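Local coordinates for protein probable intron-encoded endonuclease 1 (Wickerhamomyces canadensis, PDB 6X1J) that cuts DNA at a specific recognition sequence as a LAGLIDADG endonuclease, acting in the homing of an intron of the mitochondrial 21S rRNA gene, at residues Lys125-Asp130 with Lys172-Ile177; His166-Lys171 with Lys198-Ile203. One frame throughout, in Å; residues are numbered along the deposited sequence. Where two conformers were deposited one is given.

Contact 1 lies near the surface and contact 2 is mostly buried, although their centres are about 10 Å apart. Helix 172-186 brings them together: its first turn supplies one side of contact 1, while the loop leading into it, 166-171, supplies one side of contact 2. Val175 turns away from 125-130 and packs on Thr167, Pro199 and Ile201, its CG2 3.6 Å from Pro199 CB. A second junction is Ile127 CD1, 3.5 Å from Phe170 CE1. In contact 1 a carboxylate reaches a loop amide. Contact 2 pairs a threonine hydroxyl with a strand carbonyl, adds apolar contacts, and presents histidine and glutamine to the DNA.

Contact 1: Lys125-Asp130 with Lys172-Ile177; sequences KIIKPD and KEEVEI. With nucleotides of chain B.
Glu174, in the first turn of helix 172-186 of this LAGLIDADG endonuclease, reaches across to Ile126 and Ile127, in the loop that joins strand 124-125 to helix 131-134. The evidence for a specific join is one hydrogen bond: Ile127 N lies 2.7 Å from Glu174 OE2, with an N-H...O angle of 163°. The bond is therefore nearly straight at the hydrogen, yet the donor stands above the carboxylate, 53° out of its plane. Glu174 CG is anti to its carbonyl carbon and CD continues the extension (chi2 -175°), which carries the acid away from the helix and over to the loop. There OE2 also sits against Ile126, 3.1 Å from its CA. The other oxygen, OE1, turns back to accept the backbone N-H of Lys171, the residue at the N-cap position of the helix. Two backbone N-H groups thus hold the carboxylate and would be expected to favour its charged form.

Apolar contact accompanies the bond. Ile127 points toward the helix, and its CB and CG1 each lie 3.9 Å from Glu174 CB, the two side chains crossing obliquely. Farther along the helix, Ile177 CG2 is 4.5 Å from Ile127 CG2, a looser touch at the margin.

At the DNA end of the loop, Lys125 leads away from the helix. Its CE and NZ lie 3.6 and 3.8 Å from OP2 of DA16 of chain B. The ammonium bonds instead to the carbonyls of Ile44 and Val48, though its charge would probably still favour the phosphate. At the other end, Ile177 CG2 comes to 4.3 Å from the carbonyl oxygen of Pro129.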
loop_
_atom_site.group_PDB
_atom_site.type_symbol
_atom_site.label_atom_id
_atom_site.label_comp_id
_atom_site.label_asym_id
_atom_site.label_seq_id
_atom_site.Cartn_x
_atom_site.Cartn_y
_atom_site.Cartn_z
ATOM N N LYS A 125 -2.649 -12.009 4.500
ATOM C CA LYS A 125 -2.667 -10.711 5.217
ATOM C C LYS A 125 -3.765 -10.810 6.266
ATOM O O LYS A 125 -4.873 -11.162 5.848
ATOM C CB LYS A 125 -3.033 -9.531 4.315
ATOM C CG LYS A 125 -1.877 -8.850 3.631
ATOM C CD LYS A 125 -2.270 -7.989 2.465
ATOM C CE LYS A 125 -1.088 -7.589 1.628
ATOM N NZ LYS A 125 -1.527 -6.768 0.486
ATOM N N ILE A 126 -3.474 -10.423 7.515
ATOM C CA ILE A 126 -4.454 -10.432 8.631
ATOM C C ILE A 126 -4.390 -9.078 9.329
ATOM O O ILE A 126 -3.408 -8.327 9.129
ATOM C CB ILE A 126 -4.257 -11.637 9.587
ATOM C CG1 ILE A 126 -2.846 -11.717 10.195
ATOM C CG2 ILE A 126 -4.611 -12.925 8.856
ATOM C CD1 ILE A 126 -2.624 -10.884 11.446
ATOM N N ILE A 127 -5.469 -8.744 10.022
ATOM C CA ILE A 127 -5.609 -7.468 10.774
ATOM C C ILE A 127 -5.424 -7.765 12.263
ATOM O O ILE A 127 -6.278 -8.419 12.864
ATOM C CB ILE A 127 -6.963 -6.811 10.506
ATOM C CG1 ILE A 127 -7.142 -6.493 9.012
ATOM C CG2 ILE A 127 -7.074 -5.582 11.398
ATOM C CD1 ILE A 127 -6.072 -5.554 8.427
ATOM N N LYS A 128 -4.306 -7.318 12.795
ATOM C CA LYS A 128 -3.908 -7.446 14.212
ATOM C C LYS A 128 -4.785 -6.529 15.034
ATOM O O LYS A 128 -5.110 -5.435 14.585
ATOM C CB LYS A 128 -2.422 -7.099 14.361
ATOM C CG LYS A 128 -1.492 -8.239 13.987
ATOM C CD LYS A 128 -1.222 -9.148 15.176
ATOM C CE LYS A 128 -0.748 -10.527 14.792
ATOM N NZ LYS A 128 0.634 -10.450 14.289
ATOM N N PRO A 129 -5.225 -6.973 16.239
ATOM C CA PRO A 129 -6.149 -6.191 17.038
ATOM C C PRO A 129 -5.599 -4.804 17.366
ATOM O O PRO A 129 -6.442 -3.947 17.565
ATOM C CB PRO A 129 -6.370 -7.000 18.322
ATOM C CG PRO A 129 -5.933 -8.421 17.971
ATOM C CD PRO A 129 -4.926 -8.287 16.847
ATOM N N ASP A 130 -4.274 -4.563 17.356
ATOM C CA ASP A 130 -3.786 -3.222 17.785
ATOM C C ASP A 130 -3.241 -2.429 16.586
ATOM O O ASP A 130 -2.534 -1.380 16.802
ATOM C CB ASP A 130 -2.769 -3.319 18.918
ATOM C CG ASP A 130 -1.412 -3.856 18.518
ATOM O OD1 ASP A 130 -1.372 -4.843 17.721
ATOM O OD2 ASP A 130 -0.413 -3.307 19.033
ATOM N N LYS A 172 -14.716 -10.416 7.588
ATOM C CA LYS A 172 -15.756 -9.479 8.081
ATOM C C LYS A 172 -15.309 -8.923 9.444
ATOM O O LYS A 172 -15.365 -7.666 9.651
ATOM C CB LYS A 172 -17.104 -10.208 8.098
ATOM C CG LYS A 172 -18.322 -9.370 8.439
ATOM C CD LYS A 172 -19.536 -10.206 8.865
ATOM C CE LYS A 172 -20.797 -9.385 9.053
ATOM N NZ LYS A 172 -21.832 -10.120 9.816
ATOM N N GLU A 173 -14.862 -9.821 10.328
ATOM C CA GLU A 173 -14.572 -9.531 11.755
ATOM C C GLU A 173 -13.337 -8.627 11.835
ATOM O O GLU A 173 -13.306 -7.736 12.712
ATOM C CB GLU A 173 -14.455 -10.859 12.506
ATOM C CG GLU A 173 -15.778 -11.624 12.579
ATOM C CD GLU A 173 -16.304 -12.234 11.285
ATOM O OE1 GLU A 173 -15.526 -12.341 10.297
ATOM O OE2 GLU A 173 -17.493 -12.598 11.260
ATOM N N GLU A 174 -12.400 -8.821 10.901
ATOM C CA GLU A 174 -11.202 -7.952 10.667
ATOM C C GLU A 174 -11.636 -6.536 10.241
ATOM O O GLU A 174 -11.229 -5.537 10.890
ATOM C CB GLU A 174 -10.306 -8.632 9.633
ATOM C CG GLU A 174 -9.520 -9.811 10.175
ATOM C CD GLU A 174 -8.532 -10.415 9.203
ATOM O OE1 GLU A 174 -8.905 -10.592 8.020
ATOM O OE2 GLU A 174 -7.384 -10.627 9.604
ATOM N N VAL A 175 -12.519 -6.414 9.251
ATOM C CA VAL A 175 -13.011 -5.073 8.820
ATOM C C VAL A 175 -13.759 -4.409 9.978
ATOM O O VAL A 175 -13.527 -3.175 10.215
ATOM C CB VAL A 175 -13.832 -5.145 7.509
ATOM C CG1 VAL A 175 -14.312 -3.786 7.070
ATOM C CG2 VAL A 175 -13.011 -5.771 6.387
ATOM N N GLU A 176 -14.574 -5.177 10.736
ATOM C CA GLU A 176 -15.314 -4.603 11.901
ATOM C C GLU A 176 -14.312 -4.040 12.915
ATOM O O GLU A 176 -14.574 -2.952 13.441
ATOM C CB GLU A 176 -16.239 -5.612 12.594
ATOM C CG GLU A 176 -17.493 -5.952 11.832
ATOM C CD GLU A 176 -18.089 -7.312 12.183
ATOM O OE1 GLU A 176 -17.567 -7.964 13.085
ATOM O OE2 GLU A 176 -19.075 -7.720 11.540
ATOM N N ILE A 177 -13.179 -4.705 13.144
ATOM C CA ILE A 177 -12.093 -4.129 14.002
ATOM C C ILE A 177 -11.606 -2.799 13.414
ATOM O O ILE A 177 -11.572 -1.780 14.184
ATOM C CB ILE A 177 -10.938 -5.118 14.245
ATOM C CG1 ILE A 177 -11.369 -6.247 15.189
ATOM C CG2 ILE A 177 -9.735 -4.386 14.813
ATOM C CD1 ILE A 177 -10.704 -7.565 14.915
ATOM P P DA B 16 -1.419 -10.533 -1.078
ATOM O OP1 DA B 16 -2.336 -10.837 0.042
ATOM O OP2 DA B 16 -0.076 -10.037 -0.763
ATOM O "O5'" DA B 16 -1.375 -11.812 -2.031
ATOM C "C5'" DA B 16 -0.109 -12.475 -2.201
ATOM C "C4'" DA B 16 -0.199 -13.667 -3.128
ATOM O "O4'" DA B 16 -0.154 -13.215 -4.499
ATOM C "C3'" DA B 16 0.999 -14.592 -2.944
ATOM O "O3'" DA B 16 0.526 -15.705 -2.185
ATOM C "C2'" DA B 16 1.428 -14.956 -4.353
ATOM C "C1'" DA B 16 0.615 -14.080 -5.293
ATOM N N9 DA B 16 1.342 -13.267 -6.267
ATOM C C8 DA B 16 1.800 -11.973 -6.191
ATOM N N7 DA B 16 2.372 -11.548 -7.294
ATOM C C5 DA B 16 2.301 -12.644 -8.145
ATOM C C6 DA B 16 2.711 -12.842 -9.476
ATOM N N6 DA B 16 3.311 -11.907 -10.223
ATOM N N1 DA B 16 2.462 -14.045 -10.032
ATOM C C2 DA B 16 1.841 -14.977 -9.303
ATOM N N3 DA B 16 1.388 -14.903 -8.062
ATOM C C4 DA B 16 1.654 -13.700 -7.531
#

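Contact 2: His166-Lys171 with Lys198-Ile203; sequences HTQGFK and KPIIYI. With nucleotides of chain C.
Thr167 and Ile200 come to 4.9 Å between their CA atoms, where a type I turn, Thr167 to Phe170, lies against strand 198-203. Thr167 OG1, between its backbone N and carbonyl carbon (chi1 52°), donates to Pro199 O at 2.8 Å from 47° above the carbonyl plane. Pro199 CG touches Phe170 O at 3.5 Å.

Gln168 lies alongside Ile200, whose CG2 is 3.5 Å from Gln168 CD. Its NE2 bonds to Asn195 OD1 and, at 3.3 Å, to His166 ND1, nearly in the plane of both amide and ring. This bond, though long, is consistent with a restrained imidazole, one face of which lies over DC17 of chain C, His166 CE1 being 3.3 Å from C6. An alanine at His166 would probably open a gap beside this cytosine and leave Gln168 NE2 with Asn195 alone of these two acceptors. Gln168 CB approaches O3' of DA15 of chain C at 3.1 Å, and Gly169 N lies 3.2 Å from OP2 of DT16 of chain C.

These contacts set the loop against the DNA backbone, while His166 is backbone-bonded to the potassium ligand Asp148: a DNA-binding sheet beside metal sites, as in the LAGLIDADG fold.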
loop_
_atom_site.group_PDB
_atom_site.type_symbol
_atom_site.label_atom_id
_atom_site.label_comp_id
_atom_site.label_asym_id
_atom_site.label_seq_id
_atom_site.Cartn_x
_atom_site.Cartn_y
_atom_site.Cartn_z
ATOM N N HIS A 166 -11.547 -0.560 -0.317
ATOM C CA HIS A 166 -11.867 -1.909 -0.848
ATOM C C HIS A 166 -11.082 -2.966 -0.075
ATOM O O HIS A 166 -9.995 -3.389 -0.536
ATOM C CB HIS A 166 -11.700 -1.897 -2.366
ATOM C CG HIS A 166 -12.748 -1.066 -3.038
ATOM N ND1 HIS A 166 -14.026 -1.535 -3.233
ATOM C CD2 HIS A 166 -12.740 0.200 -3.499
ATOM C CE1 HIS A 166 -14.761 -0.608 -3.816
ATOM N NE2 HIS A 166 -13.992 0.475 -3.985
ATOM N N THR A 167 -11.676 -3.436 1.031
ATOM C CA THR A 167 -11.102 -4.424 1.987
ATOM C C THR A 167 -11.611 -5.843 1.710
ATOM O O THR A 167 -11.584 -6.675 2.649
ATOM C CB THR A 167 -11.433 -4.004 3.420
ATOM O OG1 THR A 167 -12.846 -3.763 3.537
ATOM C CG2 THR A 167 -10.643 -2.785 3.828
ATOM N N GLN A 168 -12.022 -6.145 0.477
ATOM C CA GLN A 168 -12.695 -7.428 0.150
ATOM C C GLN A 168 -11.855 -8.607 0.643
ATOM O O GLN A 168 -12.463 -9.576 1.120
ATOM C CB GLN A 168 -13.028 -7.567 -1.343
ATOM C CG GLN A 168 -14.239 -6.739 -1.775
ATOM C CD GLN A 168 -13.860 -5.329 -2.133
ATOM O OE1 GLN A 168 -12.889 -4.804 -1.587
ATOM N NE2 GLN A 168 -14.576 -4.749 -3.097
ATOM N N GLY A 169 -10.533 -8.518 0.545
ATOM C CA GLY A 169 -9.598 -9.614 0.870
ATOM C C GLY A 169 -9.522 -9.913 2.370
ATOM O O GLY A 169 -8.891 -10.902 2.719
ATOM N N PHE A 170 -10.079 -9.088 3.255
ATOM C CA PHE A 170 -10.001 -9.341 4.723
ATOM C C PHE A 170 -11.286 -10.044 5.210
ATOM O O PHE A 170 -12.310 -10.103 4.471
ATOM C CB PHE A 170 -9.738 -8.042 5.496
ATOM C CG PHE A 170 -8.377 -7.439 5.235
ATOM C CD1 PHE A 170 -7.241 -8.031 5.747
ATOM C CD2 PHE A 170 -8.231 -6.318 4.436
ATOM C CE1 PHE A 170 -5.986 -7.507 5.469
ATOM C CE2 PHE A 170 -6.981 -5.790 4.166
ATOM C CZ PHE A 170 -5.853 -6.386 4.685
ATOM N N LYS A 171 -11.262 -10.549 6.440
ATOM C CA LYS A 171 -12.451 -11.183 7.075
ATOM C C LYS A 171 -13.421 -10.088 7.528
ATOM O O LYS A 171 -12.976 -8.953 7.866
ATOM C CB LYS A 171 -12.045 -12.044 8.274
ATOM C CG LYS A 171 -10.928 -13.064 8.071
ATOM C CD LYS A 171 -11.316 -14.240 7.222
ATOM C CE LYS A 171 -10.985 -14.030 5.758
ATOM N NZ LYS A 171 -11.605 -15.072 4.905
ATOM N N LYS A 198 -18.298 -9.681 0.037
ATOM C CA LYS A 198 -17.064 -9.436 0.832
ATOM C C LYS A 198 -17.100 -8.031 1.429
ATOM O O LYS A 198 -17.747 -7.118 0.927
ATOM C CB LYS A 198 -15.841 -9.729 -0.023
ATOM C CG LYS A 198 -15.787 -11.157 -0.545
ATOM C CD LYS A 198 -14.528 -11.456 -1.343
ATOM C CE LYS A 198 -14.122 -12.915 -1.309
ATOM N NZ LYS A 198 -14.949 -13.707 -2.251
ATOM N N PRO A 199 -16.468 -7.831 2.596
ATOM C CA PRO A 199 -16.607 -6.573 3.323
ATOM C C PRO A 199 -15.829 -5.379 2.749
ATOM O O PRO A 199 -14.689 -5.593 2.385
ATOM C CB PRO A 199 -16.057 -6.897 4.723
ATOM C CG PRO A 199 -15.160 -8.097 4.522
ATOM C CD PRO A 199 -15.722 -8.853 3.337
ATOM N N ILE A 200 -16.414 -4.168 2.823
ATOM C CA ILE A 200 -15.741 -2.884 2.448
ATOM C C ILE A 200 -16.066 -1.835 3.500
ATOM O O ILE A 200 -17.001 -2.053 4.292
ATOM C CB ILE A 200 -16.183 -2.400 1.061
ATOM C CG1 ILE A 200 -17.680 -2.086 1.003
ATOM C CG2 ILE A 200 -15.785 -3.412 0.005
ATOM C CD1 ILE A 200 -18.133 -1.529 -0.326
ATOM N N ILE A 201 -15.331 -0.740 3.497
ATOM C CA ILE A 201 -15.474 0.383 4.462
ATOM C C ILE A 201 -16.054 1.556 3.699
ATOM O O ILE A 201 -15.369 2.034 2.784
ATOM C CB ILE A 201 -14.119 0.719 5.108
ATOM C CG1 ILE A 201 -13.506 -0.517 5.773
ATOM C CG2 ILE A 201 -14.248 1.880 6.091
ATOM C CD1 ILE A 201 -12.214 -0.246 6.552
ATOM N N TYR A 202 -17.281 1.961 4.035
ATOM C CA TYR A 202 -18.002 3.120 3.460
ATOM C C TYR A 202 -17.655 4.302 4.356
ATOM O O TYR A 202 -17.815 4.183 5.608
ATOM C CB TYR A 202 -19.504 2.792 3.403
ATOM C CG TYR A 202 -20.457 3.944 3.195
ATOM C CD1 TYR A 202 -20.819 4.359 1.918
ATOM C CD2 TYR A 202 -21.046 4.595 4.270
ATOM C CE1 TYR A 202 -21.710 5.407 1.721
ATOM C CE2 TYR A 202 -21.928 5.655 4.093
ATOM C CZ TYR A 202 -22.273 6.056 2.811
ATOM O OH TYR A 202 -23.128 7.104 2.618
ATOM N N ILE A 203 -17.158 5.388 3.776
ATOM C CA ILE A 203 -16.911 6.671 4.492
ATOM C C ILE A 203 -17.983 7.652 4.051
ATOM O O ILE A 203 -17.910 8.143 2.933
ATOM C CB ILE A 203 -15.518 7.229 4.191
ATOM C CG1 ILE A 203 -14.430 6.192 4.500
ATOM C CG2 ILE A 203 -15.302 8.568 4.920
ATOM C CD1 ILE A 203 -13.039 6.551 3.946
ATOM P P DC C 17 -8.219 -2.506 -5.095
ATOM O OP1 DC C 17 -6.831 -2.906 -5.425
ATOM O OP2 DC C 17 -8.656 -2.596 -3.672
ATOM O "O5'" DC C 17 -8.429 -1.032 -5.675
ATOM C "C5'" DC C 17 -9.647 -0.232 -5.599
ATOM C "C4'" DC C 17 -10.140 0.077 -6.998
ATOM O "O4'" DC C 17 -10.903 -1.033 -7.551
ATOM C "C3'" DC C 17 -10.988 1.333 -7.212
ATOM O "O3'" DC C 17 -10.420 2.056 -8.333
ATOM C "C2'" DC C 17 -12.375 0.767 -7.459
ATOM C "C1'" DC C 17 -12.114 -0.564 -8.122
ATOM N N1 DC C 17 -13.163 -1.601 -7.910
ATOM C C2 DC C 17 -13.592 -2.408 -8.982
ATOM O O2 DC C 17 -13.113 -2.223 -10.114
ATOM N N3 DC C 17 -14.519 -3.367 -8.756
ATOM C C4 DC C 17 -14.984 -3.568 -7.523
ATOM N N4 DC C 17 -15.915 -4.510 -7.349
ATOM C C5 DC C 17 -14.548 -2.783 -6.417
ATOM C C6 DC C 17 -13.628 -1.836 -6.650
ATOM P P DT C 16 -9.505 -8.265 -3.093
ATOM O OP1 DT C 16 -8.964 -8.714 -4.361
ATOM O OP2 DT C 16 -8.562 -8.096 -1.965
ATOM O "O5'" DT C 16 -10.142 -6.815 -3.062
ATOM C "C5'" DT C 16 -10.851 -6.246 -4.159
ATOM C "C4'" DT C 16 -9.914 -5.574 -5.137
ATOM O "O4'" DT C 16 -10.179 -6.152 -6.431
ATOM C "C3'" DT C 16 -10.218 -4.103 -5.324
ATOM O "O3'" DT C 16 -9.146 -3.425 -5.950
ATOM C "C2'" DT C 16 -11.361 -4.134 -6.312
ATOM C "C1'" DT C 16 -10.959 -5.260 -7.222
ATOM N N1 DT C 16 -12.028 -6.059 -7.796
ATOM C C2 DT C 16 -11.971 -6.302 -9.145
ATOM O O2 DT C 16 -11.179 -5.745 -9.890
ATOM N N3 DT C 16 -12.897 -7.204 -9.602
ATOM C C4 DT C 16 -13.841 -7.880 -8.854
ATOM O O4 DT C 16 -14.606 -8.665 -9.405
ATOM C C5 DT C 16 -13.800 -7.623 -7.433
ATOM C C7 DT C 16 -14.767 -8.331 -6.538
ATOM C C6 DT C 16 -12.886 -6.761 -6.977
ATOM P P DA C 15 -11.968 -14.234 -5.561
ATOM O OP1 DA C 15 -11.157 -15.296 -4.967
ATOM O OP2 DA C 15 -13.409 -14.418 -5.813
ATOM O "O5'" DA C 15 -11.737 -12.982 -4.610
ATOM C "C5'" DA C 15 -10.390 -12.681 -4.181
ATOM C "C4'" DA C 15 -10.143 -11.190 -4.138
ATOM O "O4'" DA C 15 -10.122 -10.666 -5.484
ATOM C "C3'" DA C 15 -11.198 -10.374 -3.399
ATOM O "O3'" DA C 15 -10.699 -9.261 -2.617
ATOM C "C2'" DA C 15 -12.146 -9.952 -4.512
ATOM C "C1'" DA C 15 -11.240 -9.800 -5.715
ATOM N N9 DA C 15 -11.796 -10.219 -6.989
ATOM C C8 DA C 15 -12.741 -11.174 -7.287
ATOM N N7 DA C 15 -12.850 -11.422 -8.568
ATOM C C5 DA C 15 -11.865 -10.630 -9.145
ATOM C C6 DA C 15 -11.424 -10.482 -10.472
ATOM N N6 DA C 15 -11.970 -11.118 -11.504
ATOM N N1 DA C 15 -10.398 -9.632 -10.705
ATOM C C2 DA C 15 -9.849 -8.988 -9.665
ATOM N N3 DA C 15 -10.175 -9.043 -8.373
ATOM C C4 DA C 15 -11.199 -9.896 -8.180
#